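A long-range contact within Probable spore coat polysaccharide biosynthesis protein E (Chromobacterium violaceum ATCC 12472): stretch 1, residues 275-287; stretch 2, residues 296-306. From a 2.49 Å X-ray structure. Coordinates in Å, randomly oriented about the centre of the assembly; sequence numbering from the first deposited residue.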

ATOM      1  N   LEU A 275      -4.057 -27.627  -2.140  1.00 48.90           N
ATOM      2  CA  LEU A 275      -2.650 -27.791  -2.451  1.00 46.91           C
ATOM      3  C   LEU A 275      -2.244 -29.245  -2.561  1.00 46.22           C
ATOM      4  O   LEU A 275      -1.472 -29.587  -3.443  1.00 46.89           O
ATOM      5  CB  LEU A 275      -1.784 -27.101  -1.424  1.00 46.24           C
ATOM      6  CG  LEU A 275      -1.780 -25.585  -1.562  1.00 35.35           C
ATOM      7  CD1 LEU A 275      -1.127 -24.976  -0.337  1.00 46.24           C
ATOM      8  CD2 LEU A 275      -1.051 -25.124  -2.838  1.00 46.81           C
ATOM      9  N   ARG A 276      -2.755 -30.106  -1.682  1.00 44.16           N
ATOM     10  CA  ARG A 276      -2.425 -31.498  -1.804  1.00 42.67           C
ATOM     11  C   ARG A 276      -2.954 -32.057  -3.137  1.00 40.90           C
ATOM     12  O   ARG A 276      -2.282 -32.835  -3.798  1.00 39.90           O
ATOM     13  CB  ARG A 276      -2.972 -32.286  -0.629  1.00 43.46           C
ATOM     14  CG  ARG A 276      -2.552 -33.742  -0.665  1.00 53.48           C
ATOM     15  CD  ARG A 276      -2.875 -34.470   0.630  1.00 44.87           C
ATOM     16  NE  ARG A 276      -2.526 -35.878   0.509  1.00 53.37           N
ATOM     17  CZ  ARG A 276      -1.302 -36.376   0.697  1.00 46.11           C
ATOM     18  NH1 ARG A 276      -1.093 -37.686   0.560  1.00 53.55           N
ATOM     19  NH2 ARG A 276      -0.288 -35.584   1.033  1.00 53.44           N
ATOM     20  N   SER A 277      -4.140 -31.611  -3.549  1.00 40.21           N
ATOM     21  CA  SER A 277      -4.796 -32.208  -4.703  1.00 39.41           C
ATOM     22  C   SER A 277      -4.059 -31.913  -6.001  1.00 39.28           C
ATOM     23  O   SER A 277      -4.464 -32.350  -7.087  1.00 38.89           O
ATOM     24  CB  SER A 277      -6.275 -31.805  -4.791  1.00 38.72           C
ATOM     25  OG  SER A 277      -6.443 -30.474  -5.201  1.00 47.68           O
ATOM     26  N   LEU A 278      -2.955 -31.195  -5.879  1.00 39.70           N
ATOM     27  CA  LEU A 278      -2.152 -30.852  -7.054  1.00 39.88           C
ATOM     28  C   LEU A 278      -0.731 -31.329  -6.918  1.00 39.38           C
ATOM     29  O   LEU A 278       0.041 -31.180  -7.869  1.00 41.13           O
ATOM     30  CB  LEU A 278      -2.177 -29.350  -7.346  1.00 40.00           C
ATOM     31  CG  LEU A 278      -3.508 -28.765  -7.847  1.00 40.37           C
ATOM     32  CD1 LEU A 278      -3.765 -27.301  -7.344  1.00 40.38           C
ATOM     33  CD2 LEU A 278      -3.597 -28.841  -9.362  1.00 40.15           C
ATOM     34  N   ARG A 279      -0.402 -31.905  -5.761  1.00 37.09           N
ATOM     35  CA  ARG A 279       0.939 -32.413  -5.465  1.00 36.12           C
ATOM     36  C   ARG A 279       1.271 -33.781  -6.061  1.00 35.00           C
ATOM     37  O   ARG A 279       0.391 -34.575  -6.383  1.00 34.65           O
ATOM     38  CB  ARG A 279       1.155 -32.514  -3.957  1.00 36.35           C
ATOM     39  CG  ARG A 279       1.035 -31.230  -3.268  1.00 40.38           C
ATOM     40  CD  ARG A 279       1.762 -31.232  -1.995  1.00 37.32           C
ATOM     41  NE  ARG A 279       2.291 -29.896  -1.824  1.00 41.80           N
ATOM     42  CZ  ARG A 279       1.963 -29.066  -0.843  1.00 38.75           C
ATOM     43  NH1 ARG A 279       1.126 -29.456   0.106  1.00 41.55           N
ATOM     44  NH2 ARG A 279       2.507 -27.833  -0.811  1.00 43.04           N
ATOM     45  N   ARG A 280       2.573 -34.058  -6.127  1.00 33.41           N
ATOM     46  CA  ARG A 280       3.103 -35.256  -6.743  1.00 31.53           C
ATOM     47  C   ARG A 280       3.298 -36.318  -5.651  1.00 31.83           C
ATOM     48  O   ARG A 280       4.015 -36.092  -4.673  1.00 32.03           O
ATOM     49  CB  ARG A 280       4.426 -34.890  -7.387  1.00 29.91           C
ATOM     50  CG  ARG A 280       4.520 -35.199  -8.839  1.00 32.84           C
ATOM     51  CD  ARG A 280       5.453 -34.269  -9.592  1.00 28.39           C
ATOM     52  NE  ARG A 280       6.678 -33.946  -8.860  1.00 32.43           N
ATOM     53  CZ  ARG A 280       7.895 -34.170  -9.325  1.00 27.72           C
ATOM     54  NH1 ARG A 280       8.035 -34.723 -10.502  1.00 32.45           N
ATOM     55  NH2 ARG A 280       8.967 -33.846  -8.619  1.00 32.05           N
ATOM     56  N   GLY A 281       2.644 -37.465  -5.793  1.00 31.38           N
ATOM     57  CA  GLY A 281       2.775 -38.540  -4.817  1.00 30.98           C
ATOM     58  C   GLY A 281       3.941 -39.430  -5.193  1.00 31.43           C
ATOM     59  O   GLY A 281       4.405 -39.404  -6.332  1.00 30.92           O
ATOM     60  N   VAL A 282       4.408 -40.228  -4.238  1.00 31.59           N
ATOM     61  CA  VAL A 282       5.534 -41.093  -4.460  1.00 31.03           C
ATOM     62  C   VAL A 282       4.999 -42.486  -4.630  1.00 31.64           C
ATOM     63  O   VAL A 282       4.309 -43.000  -3.741  1.00 32.07           O
ATOM     64  CB  VAL A 282       6.464 -41.077  -3.257  1.00 30.74           C
ATOM     65  CG1 VAL A 282       7.658 -42.004  -3.483  1.00 18.11           C
ATOM     66  CG2 VAL A 282       6.915 -39.725  -3.015  1.00 16.42           C
ATOM     67  N   PHE A 283       5.330 -43.105  -5.761  1.00 31.73           N
ATOM     68  CA  PHE A 283       4.869 -44.460  -6.059  1.00 32.03           C
ATOM     69  C   PHE A 283       6.037 -45.402  -6.169  1.00 32.67           C
ATOM     70  O   PHE A 283       7.103 -45.005  -6.640  1.00 32.89           O
ATOM     71  CB  PHE A 283       4.105 -44.496  -7.390  1.00 31.43           C
ATOM     72  CG  PHE A 283       2.796 -43.751  -7.370  1.00 37.96           C
ATOM     73  CD1 PHE A 283       1.601 -44.434  -7.198  1.00 30.97           C
ATOM     74  CD2 PHE A 283       2.759 -42.358  -7.522  1.00 31.38           C
ATOM     75  CE1 PHE A 283       0.373 -43.744  -7.195  1.00 38.45           C
ATOM     76  CE2 PHE A 283       1.541 -41.651  -7.520  1.00 38.24           C
ATOM     77  CZ  PHE A 283       0.343 -42.346  -7.363  1.00 30.78           C
ATOM     78  N   ALA A 284       5.838 -46.650  -5.758  1.00 32.84           N
ATOM     79  CA  ALA A 284       6.830 -47.691  -6.060  1.00 33.34           C
ATOM     80  C   ALA A 284       6.791 -48.067  -7.546  1.00 34.44           C
ATOM     81  O   ALA A 284       5.708 -48.155  -8.167  1.00 34.33           O
ATOM     82  CB  ALA A 284       6.646 -48.913  -5.183  1.00 32.42           C
ATOM     83  N   THR A 285       7.974 -48.255  -8.124  1.00 34.91           N
ATOM     84  CA  THR A 285       8.054 -48.620  -9.533  1.00 35.80           C
ATOM     85  C   THR A 285       8.302 -50.128  -9.702  1.00 37.78           C
ATOM     86  O   THR A 285       8.276 -50.653 -10.824  1.00 37.86           O
ATOM     87  CB  THR A 285       9.146 -47.833 -10.259  1.00 34.58           C
ATOM     88  OG1 THR A 285      10.400 -48.141  -9.685  1.00 32.75           O
ATOM     89  CG2 THR A 285       8.936 -46.379 -10.097  1.00 33.10           C
ATOM     90  N   ARG A 286       8.477 -50.806  -8.561  1.00 38.96           N
ATOM     91  CA  ARG A 286       9.176 -52.082  -8.435  1.00 39.31           C
ATOM     92  C   ARG A 286       8.778 -52.647  -7.055  1.00 38.89           C
ATOM     93  O   ARG A 286       8.639 -51.887  -6.108  1.00 38.29           O
ATOM     94  CB  ARG A 286      10.662 -51.756  -8.504  1.00 40.30           C
ATOM     95  CG  ARG A 286      11.629 -52.779  -8.096  1.00 67.03           C
ATOM     96  CD  ARG A 286      12.973 -52.327  -8.596  1.00 43.08           C
ATOM     97  NE  ARG A 286      13.219 -52.747  -9.991  1.00 68.06           N
ATOM     98  CZ  ARG A 286      13.140 -51.956 -11.074  1.00 44.48           C
ATOM     99  NH1 ARG A 286      13.391 -52.459 -12.275  1.00 68.19           N
ATOM    100  NH2 ARG A 286      12.803 -50.668 -10.975  1.00 68.29           N
ATOM    101  N   PRO A 287       8.591 -53.974  -6.923  1.00 39.36           N
ATOM    102  CA  PRO A 287       8.201 -54.375  -5.575  1.00 39.16           C
ATOM    103  C   PRO A 287       9.302 -54.012  -4.583  1.00 38.67           C
ATOM    104  O   PRO A 287      10.476 -54.149  -4.889  1.00 38.79           O
ATOM    105  CB  PRO A 287       8.051 -55.905  -5.668  1.00 39.14           C
ATOM    106  CG  PRO A 287       8.183 -56.244  -7.103  1.00 49.97           C
ATOM    107  CD  PRO A 287       8.917 -55.134  -7.771  1.00 39.53           C
ATOM    108  N   ALA A 296      15.965 -43.879  -5.678  1.00 44.72           N
ATOM    109  CA  ALA A 296      15.612 -43.307  -6.991  1.00 45.68           C
ATOM    110  C   ALA A 296      15.151 -44.366  -8.014  1.00 45.70           C
ATOM    111  O   ALA A 296      14.295 -44.089  -8.860  1.00 46.50           O
ATOM    112  CB  ALA A 296      16.769 -42.451  -7.556  1.00 45.96           C
ATOM    113  N   ASP A 297      15.732 -45.559  -7.940  1.00 44.88           N
ATOM    114  CA  ASP A 297      15.201 -46.715  -8.644  1.00 45.16           C
ATOM    115  C   ASP A 297      14.256 -47.261  -7.601  1.00 44.01           C
ATOM    116  O   ASP A 297      14.517 -47.084  -6.427  1.00 45.64           O
ATOM    117  CB  ASP A 297      16.301 -47.721  -8.936  1.00 46.75           C
ATOM    118  CG  ASP A 297      17.685 -47.069  -9.069  1.00 64.99           C
ATOM    119  OD1 ASP A 297      17.985 -46.444 -10.120  1.00 48.43           O
ATOM    120  OD2 ASP A 297      18.480 -47.188  -8.112  1.00 47.97           O
ATOM    121  N   ASN A 298      13.151 -47.865  -7.995  1.00 41.05           N
ATOM    122  CA  ASN A 298      12.105 -48.299  -7.033  1.00 38.81           C
ATOM    123  C   ASN A 298      10.963 -47.322  -6.675  1.00 37.71           C
ATOM    124  O   ASN A 298       9.847 -47.798  -6.431  1.00 37.92           O
ATOM    125  CB  ASN A 298      12.649 -49.117  -5.817  1.00 37.87           C
ATOM    126  CG  ASN A 298      12.845 -48.299  -4.556  1.00 36.92           C
ATOM    127  OD1 ASN A 298      12.674 -47.090  -4.556  1.00 37.84           O
ATOM    128  ND2 ASN A 298      13.233 -48.970  -3.467  1.00 37.75           N
ATOM    129  N   VAL A 299      11.215 -46.002  -6.654  1.00 35.97           N
ATOM    130  CA  VAL A 299      10.120 -45.013  -6.613  1.00 34.46           C
ATOM    131  C   VAL A 299      10.105 -44.055  -7.801  1.00 34.06           C
ATOM    132  O   VAL A 299      11.127 -43.805  -8.419  1.00 34.58           O
ATOM    133  CB  VAL A 299      10.181 -44.073  -5.418  1.00 34.31           C
ATOM    134  CG1 VAL A 299      10.320 -44.812  -4.125  1.00 32.96           C
ATOM    135  CG2 VAL A 299      11.320 -43.077  -5.616  1.00 33.20           C
ATOM    136  N   SER A 300       8.936 -43.480  -8.056  1.00 33.26           N
ATOM    137  CA  SER A 300       8.757 -42.411  -9.013  1.00 32.59           C
ATOM    138  C   SER A 300       7.705 -41.414  -8.497  1.00 31.27           C
ATOM    139  O   SER A 300       6.951 -41.694  -7.577  1.00 30.78           O
ATOM    140  CB  SER A 300       8.337 -42.988 -10.370  1.00 33.40           C
ATOM    141  OG  SER A 300       6.983 -43.441 -10.367  1.00 49.27           O
ATOM    142  N   PHE A 301       7.652 -40.246  -9.104  1.00 30.48           N
ATOM    143  CA  PHE A 301       6.717 -39.245  -8.648  1.00 30.28           C
ATOM    144  C   PHE A 301       5.662 -39.033  -9.692  1.00 31.10           C
ATOM    145  O   PHE A 301       5.956 -39.023 -10.874  1.00 32.98           O
ATOM    146  CB  PHE A 301       7.441 -37.936  -8.351  1.00 29.81           C
ATOM    147  CG  PHE A 301       8.658 -38.118  -7.536  1.00 30.96           C
ATOM    148  CD1 PHE A 301       8.577 -38.631  -6.244  1.00 31.02           C
ATOM    149  CD2 PHE A 301       9.891 -37.851  -8.062  1.00 30.18           C
ATOM    150  CE1 PHE A 301       9.710 -38.827  -5.487  1.00 31.08           C
ATOM    151  CE2 PHE A 301      11.018 -38.062  -7.323  1.00 31.14           C
ATOM    152  CZ  PHE A 301      10.929 -38.537  -6.028  1.00 30.79           C
ATOM    153  N   ALA A 302       4.434 -38.823  -9.258  1.00 30.06           N
ATOM    154  CA  ALA A 302       3.330 -38.711 -10.173  1.00 29.59           C
ATOM    155  C   ALA A 302       2.177 -38.239  -9.367  1.00 29.13           C
ATOM    156  O   ALA A 302       2.156 -38.421  -8.160  1.00 29.22           O
ATOM    157  CB  ALA A 302       3.035 -40.045 -10.771  1.00 29.76           C
ATOM    158  N   PHE A 303       1.211 -37.638 -10.027  1.00 28.85           N
ATOM    159  CA  PHE A 303       0.054 -37.117  -9.347  1.00 29.60           C
ATOM    160  C   PHE A 303      -1.231 -37.807  -9.773  1.00 31.92           C
ATOM    161  O   PHE A 303      -1.293 -38.371 -10.880  1.00 32.53           O
ATOM    162  CB  PHE A 303       0.004 -35.633  -9.642  1.00 29.71           C
ATOM    163  CG  PHE A 303      -1.292 -35.139 -10.197  1.00 23.72           C
ATOM    164  CD1 PHE A 303      -2.008 -34.149  -9.517  1.00 29.66           C
ATOM    165  CD2 PHE A 303      -1.758 -35.579 -11.432  1.00 29.50           C
ATOM    166  CE1 PHE A 303      -3.237 -33.637 -10.030  1.00 24.34           C
ATOM    167  CE2 PHE A 303      -2.984 -35.071 -11.979  1.00 24.39           C
ATOM    168  CZ  PHE A 303      -3.719 -34.095 -11.261  1.00 29.38           C
ATOM    169  N   PRO A 304      -2.295 -37.710  -8.934  1.00 32.35           N
ATOM    170  CA  PRO A 304      -2.380 -37.003  -7.656  1.00 31.89           C
ATOM    171  C   PRO A 304      -2.230 -37.977  -6.497  1.00 32.74           C
ATOM    172  O   PRO A 304      -2.329 -39.173  -6.703  1.00 32.95           O
ATOM    173  CB  PRO A 304      -3.774 -36.448  -7.687  1.00 30.37           C
ATOM    174  CG  PRO A 304      -4.525 -37.474  -8.361  1.00 23.25           C
ATOM    175  CD  PRO A 304      -3.635 -38.102  -9.386  1.00 31.28           C
ATOM    176  N   PRO A 305      -1.964 -37.475  -5.284  1.00 32.73           N
ATOM    177  CA  PRO A 305      -1.816 -38.437  -4.197  1.00 32.63           C
ATOM    178  C   PRO A 305      -3.163 -38.821  -3.573  1.00 32.29           C
ATOM    179  O   PRO A 305      -4.145 -38.130  -3.735  1.00 31.18           O
ATOM    180  CB  PRO A 305      -0.955 -37.677  -3.175  1.00 32.34           C
ATOM    181  CG  PRO A 305      -1.095 -36.228  -3.546  1.00 33.05           C
ATOM    182  CD  PRO A 305      -1.826 -36.082  -4.824  1.00 31.90           C
ATOM    183  N   VAL A 306      -3.190 -39.945  -2.892  1.00 33.44           N
ATOM    184  CA  VAL A 306      -4.278 -40.258  -1.995  1.00 34.55           C
ATOM    185  C   VAL A 306      -3.770 -39.995  -0.571  1.00 36.54           C
ATOM    186  O   VAL A 306      -2.563 -39.937  -0.324  1.00 37.38           O
ATOM    187  CB  VAL A 306      -4.718 -41.726  -2.141  1.00 34.19           C
ATOM    188  CG1 VAL A 306      -5.349 -41.976  -3.493  1.00 29.79           C
ATOM    189  CG2 VAL A 306      -3.531 -42.675  -1.928  1.00 30.93           C
TER

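Two short strands, 281-284 and 299-302, run antiparallel and set the frame on which the side chains are arranged. G281 pairs with A302 through G281 N to A302 O (2.6 Å) and A302 N to G281 O (3.0 Å); F283 pairs with S300 through F283 N to S300 O and S300 N to F283 O, both 2.8 Å. The ladder runs one step past the strand, where T285 N donates to N298 O at 2.6 Å.

Alternation then sorts the side chains. V282 and F301 share one face of the sheet. With chi1 at t, V282 places CG2 3.8 Å from F301 CD1, at the edge of the ring, and CG1 3.8 Å from V299 CB, so both methyls are used. F301, chi1 m, also has R280 beside it: R280 NH1 lies 3.9 Å from F301 CB, while all three guanidinium nitrogens are hydrogen-bonded elsewhere in the structure.

On the other face, F283 adopts m, and its ring reaches along the partner strand: CE2 comes 3.9 Å from A302 CB and 3.3 Å from A302 O, with the oxygen near the ring plane, where the weakly positive ring hydrogens point. The small A302 side chain lies beside this ring. G281 has no side chain, and P305 packs close to its backbone, G281 CA to P305 CB being 4.2 Å; a CB there would sit tight against the proline.

Beyond the strands, a cis peptide precedes P304. F303 turns its ring edge to carbonyls, with CE1 3.4 Å from S277 O. R276 is extended, its first three chi angles all t, which carries NH1 to V306 O for a 2.8 Å hydrogen bond while P305 CB lies over one guanidinium face. At the opposite end, T285, chi1 p, brings CG2 within 3.5 Å of S300 CB.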